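Local structure of tryptophan decarboxylase 1 (Oryza sativa subsp. japonica, 6KHO) at residues Tyr33-Asp43 with Phe77-Arg85. The protein uses pyridoxal 5'-phosphate to decarboxylate L-tryptophan to tryptamine and 5-hydroxy-L-tryptophan to serotonin, and works as a homodimer. Sequence-based numbering, arbitrary orientation.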
ATOM      1  N   TYR A  33     -11.207 -23.134  -6.505  1.00 28.48           N
ATOM      2  CA  TYR A  33     -10.687 -21.912  -7.127  1.00 28.62           C
ATOM      3  C   TYR A  33      -9.179 -21.823  -6.956  1.00 30.16           C
ATOM      4  O   TYR A  33      -8.451 -21.495  -7.905  1.00 28.06           O
ATOM      5  CB  TYR A  33     -11.322 -20.653  -6.529  1.00 27.27           C
ATOM      6  CG  TYR A  33     -12.794 -20.364  -6.780  1.00 29.50           C
ATOM      7  CD1 TYR A  33     -13.709 -21.362  -7.137  1.00 29.92           C
ATOM      8  CD2 TYR A  33     -13.274 -19.074  -6.613  1.00 28.84           C
ATOM      9  CE1 TYR A  33     -15.059 -21.058  -7.323  1.00 31.10           C
ATOM     10  CE2 TYR A  33     -14.605 -18.763  -6.789  1.00 29.54           C
ATOM     11  CZ  TYR A  33     -15.493 -19.748  -7.141  1.00 31.70           C
ATOM     12  OH  TYR A  33     -16.810 -19.386  -7.309  1.00 34.61           O
ATOM     13  N   LEU A  34      -8.683 -22.095  -5.740  1.00 25.46           N
ATOM     14  CA  LEU A  34      -7.244 -21.966  -5.510  1.00 26.36           C
ATOM     15  C   LEU A  34      -6.454 -23.044  -6.247  1.00 28.49           C
ATOM     16  O   LEU A  34      -5.344 -22.776  -6.729  1.00 27.00           O
ATOM     17  CB  LEU A  34      -6.938 -21.987  -4.008  1.00 25.88           C
ATOM     18  CG  LEU A  34      -7.449 -20.749  -3.254  1.00 29.86           C
ATOM     19  CD1 LEU A  34      -7.009 -20.771  -1.799  1.00 29.05           C
ATOM     20  CD2 LEU A  34      -6.985 -19.435  -3.906  1.00 28.00           C
ATOM     21  N   HIS A  35      -7.002 -24.266  -6.360  1.00 29.16           N
ATOM     22  CA  HIS A  35      -6.318 -25.299  -7.135  1.00 30.66           C
ATOM     23  C   HIS A  35      -6.218 -24.901  -8.602  1.00 30.99           C
ATOM     24  O   HIS A  35      -5.197 -25.144  -9.256  1.00 29.72           O
ATOM     25  CB  HIS A  35      -7.043 -26.650  -6.988  1.00 30.28           C
ATOM     26  CG  HIS A  35      -6.719 -27.360  -5.708  1.00 40.75           C
ATOM     27  ND1 HIS A  35      -5.570 -27.103  -4.988  1.00 40.81           N
ATOM     28  CD2 HIS A  35      -7.386 -28.315  -5.019  1.00 46.33           C
ATOM     29  CE1 HIS A  35      -5.547 -27.864  -3.908  1.00 37.72           C
ATOM     30  NE2 HIS A  35      -6.637 -28.608  -3.902  1.00 48.47           N
ATOM     31  N   LYS A  36      -7.282 -24.298  -9.135  1.00 28.07           N
ATOM     32  CA  LYS A  36      -7.255 -23.818 -10.510  1.00 28.74           C
ATOM     33  C   LYS A  36      -6.265 -22.678 -10.682  1.00 29.47           C
ATOM     34  O   LYS A  36      -5.576 -22.599 -11.707  1.00 29.55           O
ATOM     35  CB  LYS A  36      -8.665 -23.395 -10.924  1.00 29.63           C
ATOM     36  CG  LYS A  36      -9.528 -24.605 -11.235  1.00 33.87           C
ATOM     37  CD  LYS A  36     -11.009 -24.303 -11.215  1.00 34.96           C
ATOM     38  CE  LYS A  36     -11.785 -25.576 -11.563  1.00 40.15           C
ATOM     39  NZ  LYS A  36     -13.148 -25.524 -11.025  1.00 43.05           N
ATOM     40  N   ALA A  37      -6.176 -21.784  -9.688  1.00 27.51           N
ATOM     41  CA  ALA A  37      -5.162 -20.737  -9.727  1.00 27.71           C
ATOM     42  C   ALA A  37      -3.751 -21.323  -9.697  1.00 27.57           C
ATOM     43  O   ALA A  37      -2.859 -20.838 -10.404  1.00 30.14           O
ATOM     44  CB  ALA A  37      -5.375 -19.756  -8.560  1.00 27.17           C
ATOM     45  N   VAL A  38      -3.520 -22.364  -8.888  1.00 26.68           N
ATOM     46  CA  VAL A  38      -2.183 -22.951  -8.813  1.00 26.84           C
ATOM     47  C   VAL A  38      -1.816 -23.618 -10.132  1.00 31.07           C
ATOM     48  O   VAL A  38      -0.672 -23.525 -10.596  1.00 28.47           O
ATOM     49  CB  VAL A  38      -2.085 -23.937  -7.635  1.00 30.24           C
ATOM     50  CG1 VAL A  38      -0.798 -24.748  -7.712  1.00 27.73           C
ATOM     51  CG2 VAL A  38      -2.164 -23.185  -6.299  1.00 30.52           C
ATOM     52  N   ASP A  39      -2.782 -24.298 -10.756  1.00 32.71           N
ATOM     53  CA  ASP A  39      -2.547 -24.898 -12.066  1.00 33.55           C
ATOM     54  C   ASP A  39      -2.182 -23.838 -13.097  1.00 32.35           C
ATOM     55  O   ASP A  39      -1.247 -24.023 -13.886  1.00 30.59           O
ATOM     56  CB  ASP A  39      -3.785 -25.666 -12.517  1.00 29.89           C
ATOM     57  CG  ASP A  39      -3.960 -26.978 -11.772  1.00 38.48           C
ATOM     58  OD1 ASP A  39      -2.979 -27.457 -11.167  1.00 39.66           O
ATOM     59  OD2 ASP A  39      -5.078 -27.527 -11.796  1.00 39.97           O
ATOM     60  N   PHE A  40      -2.938 -22.732 -13.129  1.00 31.21           N
ATOM     61  CA  PHE A  40      -2.570 -21.621 -14.003  1.00 33.23           C
ATOM     62  C   PHE A  40      -1.133 -21.184 -13.757  1.00 32.76           C
ATOM     63  O   PHE A  40      -0.379 -20.951 -14.710  1.00 30.95           O
ATOM     64  CB  PHE A  40      -3.502 -20.419 -13.811  1.00 30.87           C
ATOM     65  CG  PHE A  40      -3.005 -19.165 -14.503  1.00 32.08           C
ATOM     66  CD1 PHE A  40      -3.231 -18.974 -15.862  1.00 35.58           C
ATOM     67  CD2 PHE A  40      -2.258 -18.209 -13.812  1.00 29.65           C
ATOM     68  CE1 PHE A  40      -2.751 -17.838 -16.511  1.00 33.60           C
ATOM     69  CE2 PHE A  40      -1.771 -17.082 -14.458  1.00 28.57           C
ATOM     70  CZ  PHE A  40      -2.017 -16.898 -15.809  1.00 33.77           C
ATOM     71  N   ILE A  41      -0.741 -21.043 -12.481  1.00 30.12           N
ATOM     72  CA  ILE A  41       0.600 -20.541 -12.173  1.00 28.51           C
ATOM     73  C   ILE A  41       1.662 -21.520 -12.664  1.00 30.87           C
ATOM     74  O   ILE A  41       2.676 -21.115 -13.247  1.00 29.44           O
ATOM     75  CB  ILE A  41       0.746 -20.257 -10.663  1.00 29.40           C
ATOM     76  CG1 ILE A  41      -0.075 -19.036 -10.242  1.00 25.60           C
ATOM     77  CG2 ILE A  41       2.198 -20.026 -10.302  1.00 26.37           C
ATOM     78  CD1 ILE A  41      -0.329 -18.981  -8.741  1.00 27.51           C
ATOM     79  N   SER A  42       1.455 -22.821 -12.435  1.00 30.25           N
ATOM     80  CA  SER A  42       2.397 -23.817 -12.944  1.00 34.26           C
ATOM     81  C   SER A  42       2.531 -23.720 -14.459  1.00 33.24           C
ATOM     82  O   SER A  42       3.643 -23.735 -14.993  1.00 34.00           O
ATOM     83  CB  SER A  42       1.950 -25.229 -12.552  1.00 35.78           C
ATOM     84  OG  SER A  42       1.792 -25.332 -11.153  1.00 39.65           O
ATOM     85  N   ASP A  43       1.397 -23.632 -15.166  1.00 31.21           N
ATOM     86  CA  ASP A  43       1.425 -23.509 -16.620  1.00 33.32           C
ATOM     87  C   ASP A  43       2.099 -22.215 -17.047  1.00 35.13           C
ATOM     88  O   ASP A  43       2.820 -22.175 -18.051  1.00 33.90           O
ATOM     89  CB  ASP A  43       0.009 -23.540 -17.180  1.00 33.88           C
ATOM     90  CG  ASP A  43      -0.662 -24.872 -16.988  1.00 43.22           C
ATOM     91  OD1 ASP A  43       0.055 -25.850 -16.670  1.00 45.69           O
ATOM     92  OD2 ASP A  43      -1.906 -24.932 -17.148  1.00 47.18           O
ATOM     93  N   PHE A  77     -16.141 -20.256 -11.944  1.00 29.02           N
ATOM     94  CA  PHE A  77     -14.798 -19.694 -11.873  1.00 31.47           C
ATOM     95  C   PHE A  77     -13.926 -20.179 -13.025  1.00 29.74           C
ATOM     96  O   PHE A  77     -12.953 -19.512 -13.373  1.00 26.39           O
ATOM     97  CB  PHE A  77     -14.153 -20.031 -10.524  1.00 28.89           C
ATOM     98  CG  PHE A  77     -12.852 -19.318 -10.281  1.00 28.86           C
ATOM     99  CD1 PHE A  77     -12.822 -17.941 -10.108  1.00 28.63           C
ATOM    100  CD2 PHE A  77     -11.654 -20.029 -10.221  1.00 30.23           C
ATOM    101  CE1 PHE A  77     -11.622 -17.276  -9.878  1.00 27.82           C
ATOM    102  CE2 PHE A  77     -10.450 -19.375  -9.990  1.00 28.44           C
ATOM    103  CZ  PHE A  77     -10.431 -17.995  -9.828  1.00 29.70           C
ATOM    104  N   ASP A  78     -14.263 -21.315 -13.641  1.00 30.84           N
ATOM    105  CA  ASP A  78     -13.549 -21.730 -14.844  1.00 30.72           C
ATOM    106  C   ASP A  78     -13.650 -20.687 -15.950  1.00 29.33           C
ATOM    107  O   ASP A  78     -12.725 -20.553 -16.755  1.00 30.05           O
ATOM    108  CB  ASP A  78     -14.095 -23.064 -15.343  1.00 36.78           C
ATOM    109  CG  ASP A  78     -14.238 -24.076 -14.231  1.00 47.36           C
ATOM    110  OD1 ASP A  78     -15.093 -23.869 -13.319  1.00 48.41           O
ATOM    111  OD2 ASP A  78     -13.470 -25.059 -14.256  1.00 51.05           O
ATOM    112  N   VAL A  79     -14.772 -19.966 -16.018  1.00 27.76           N
ATOM    113  CA  VAL A  79     -14.946 -18.925 -17.029  1.00 28.86           C
ATOM    114  C   VAL A  79     -14.058 -17.723 -16.719  1.00 30.69           C
ATOM    115  O   VAL A  79     -13.430 -17.150 -17.615  1.00 29.10           O
ATOM    116  CB  VAL A  79     -16.428 -18.527 -17.120  1.00 30.70           C
ATOM    117  CG1 VAL A  79     -16.602 -17.286 -17.999  1.00 31.78           C
ATOM    118  CG2 VAL A  79     -17.261 -19.705 -17.641  1.00 33.20           C
ATOM    119  N   THR A  80     -13.986 -17.328 -15.446  1.00 26.68           N
ATOM    120  CA  THR A  80     -13.076 -16.256 -15.054  1.00 30.28           C
ATOM    121  C   THR A  80     -11.640 -16.592 -15.431  1.00 28.48           C
ATOM    122  O   THR A  80     -10.925 -15.763 -16.001  1.00 28.84           O
ATOM    123  CB  THR A  80     -13.203 -16.010 -13.554  1.00 30.62           C
ATOM    124  OG1 THR A  80     -14.585 -15.771 -13.249  1.00 29.45           O
ATOM    125  CG2 THR A  80     -12.344 -14.803 -13.136  1.00 28.12           C
ATOM    126  N   MET A  81     -11.210 -17.827 -15.153  1.00 28.86           N
ATOM    127  CA  MET A  81      -9.857 -18.246 -15.516  1.00 27.65           C
ATOM    128  C   MET A  81      -9.667 -18.321 -17.030  1.00 30.74           C
ATOM    129  O   MET A  81      -8.567 -18.051 -17.526  1.00 28.37           O
ATOM    130  CB  MET A  81      -9.532 -19.605 -14.889  1.00 29.14           C
ATOM    131  CG  MET A  81      -9.496 -19.602 -13.349  1.00 30.29           C
ATOM    132  SD  MET A  81      -8.208 -18.507 -12.712  1.00 32.47           S
ATOM    133  CE  MET A  81      -6.751 -19.292 -13.392  1.00 26.66           C
ATOM    134  N   LYS A  82     -10.702 -18.703 -17.786  1.00 30.53           N
ATOM    135  CA  LYS A  82     -10.541 -18.693 -19.239  1.00 33.69           C
ATOM    136  C   LYS A  82     -10.340 -17.272 -19.761  1.00 29.39           C
ATOM    137  O   LYS A  82      -9.494 -17.041 -20.632  1.00 31.12           O
ATOM    138  CB  LYS A  82     -11.737 -19.359 -19.930  1.00 30.55           C
ATOM    139  CG  LYS A  82     -11.582 -19.413 -21.454  1.00 36.18           C
ATOM    140  CD  LYS A  82     -12.783 -20.071 -22.119  1.00 45.62           C
ATOM    141  CE  LYS A  82     -12.518 -20.397 -23.591  1.00 42.98           C
ATOM    142  NZ  LYS A  82     -13.414 -21.517 -24.034  1.00 45.88           N
ATOM    143  N   GLU A  83     -11.098 -16.307 -19.236  1.00 28.72           N
ATOM    144  CA  GLU A  83     -10.894 -14.912 -19.635  1.00 30.59           C
ATOM    145  C   GLU A  83      -9.538 -14.389 -19.185  1.00 32.07           C
ATOM    146  O   GLU A  83      -8.913 -13.601 -19.902  1.00 29.88           O
ATOM    147  CB  GLU A  83     -12.036 -14.040 -19.105  1.00 29.71           C
ATOM    148  CG  GLU A  83     -13.404 -14.529 -19.641  1.00 35.99           C
ATOM    149  CD  GLU A  83     -14.562 -13.591 -19.335  1.00 37.52           C
ATOM    150  OE1 GLU A  83     -14.430 -12.728 -18.446  1.00 40.15           O
ATOM    151  OE2 GLU A  83     -15.620 -13.723 -19.987  1.00 41.36           O
ATOM    152  N   LEU A  84      -9.053 -14.827 -18.021  1.00 30.32           N
ATOM    153  CA  LEU A  84      -7.676 -14.531 -17.642  1.00 32.60           C
ATOM    154  C   LEU A  84      -6.700 -14.990 -18.721  1.00 32.02           C
ATOM    155  O   LEU A  84      -5.814 -14.233 -19.143  1.00 32.17           O
ATOM    156  CB  LEU A  84      -7.350 -15.206 -16.307  1.00 29.54           C
ATOM    157  CG  LEU A  84      -5.906 -15.060 -15.850  1.00 33.65           C
ATOM    158  CD1 LEU A  84      -5.633 -13.618 -15.429  1.00 32.81           C
ATOM    159  CD2 LEU A  84      -5.612 -16.032 -14.717  1.00 31.58           C
ATOM    160  N   ARG A  85      -6.841 -16.234 -19.178  1.00 27.26           N
ATOM    161  CA  ARG A  85      -5.885 -16.772 -20.140  1.00 33.77           C
ATOM    162  C   ARG A  85      -6.061 -16.161 -21.524  1.00 31.74           C
ATOM    163  O   ARG A  85      -5.072 -15.996 -22.249  1.00 35.89           O
ATOM    164  CB  ARG A  85      -6.006 -18.296 -20.222  1.00 35.01           C
ATOM    165  CG  ARG A  85      -5.786 -19.007 -18.893  1.00 37.54           C
ATOM    166  CD  ARG A  85      -6.197 -20.469 -18.941  1.00 40.02           C
ATOM    167  NE  ARG A  85      -5.039 -21.334 -18.734  1.00 46.53           N
ATOM    168  CZ  ARG A  85      -4.804 -22.043 -17.629  1.00 46.90           C
ATOM    169  NH1 ARG A  85      -5.662 -22.006 -16.608  1.00 39.79           N
ATOM    170  NH2 ARG A  85      -3.708 -22.795 -17.553  1.00 45.47           N
TER
HETATM  171  O   HOH W   1      -6.520 -23.351 -14.131  1.00 36.81           O
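Tyr-33 and Phe-77 form an offset stack: ring centroids lie 4.2 Å apart and the planes differ by only 5°. The displacement sets Phe-77 CB above the centre of the Tyr-33 ring, 3.6 Å from its centroid, while Tyr-33 CB reaches over the other ring's face as a second CH-pi donor. Phe-77 CG stands anti to its own backbone N (chi1 -171°), which carries the ring across to the partner helix.

A further CH-pi contact comes from Leu-84, whose CD2 sits almost on the normal of the Phe-40 ring, 3.7 Å from its centroid. Met-81 folds its chain back at its second and third torsions, which brings its CE methyl to 3.5 Å from Phe-40 CB.

Segments 33-43 and 77-85, of helices 27-47 and 77-88, run nearly parallel, their axes 10.6 Å apart at closest approach and at 21°. They belong to the N-terminal part of this group II decarboxylase, which takes part in dimerisation: Phe-77 packs on Ala-114 and Asp-39 salt-bridges Arg-31, both partners belonging to the second subunit.

Polar links flank these apolar contacts. Asp-43 OD2 forms a salt bridge with Arg-85 NH2 at 2.8 Å, at the guanidinium edge, the carboxylate and guanidinium planes being steeply inclined to each other. Phe-40 CD1 lies over one guanidinium face, ring and guanidinium being nearly perpendicular. A water accepts from Arg-85 NH1 and donates to Lys-36 O. The Lys-36 NZ to Asp-78 OD2 salt bridge is longer, 3.3 Å, and the hydrogen bond from Lys-36 NZ to Asp-78 OD1 is weak.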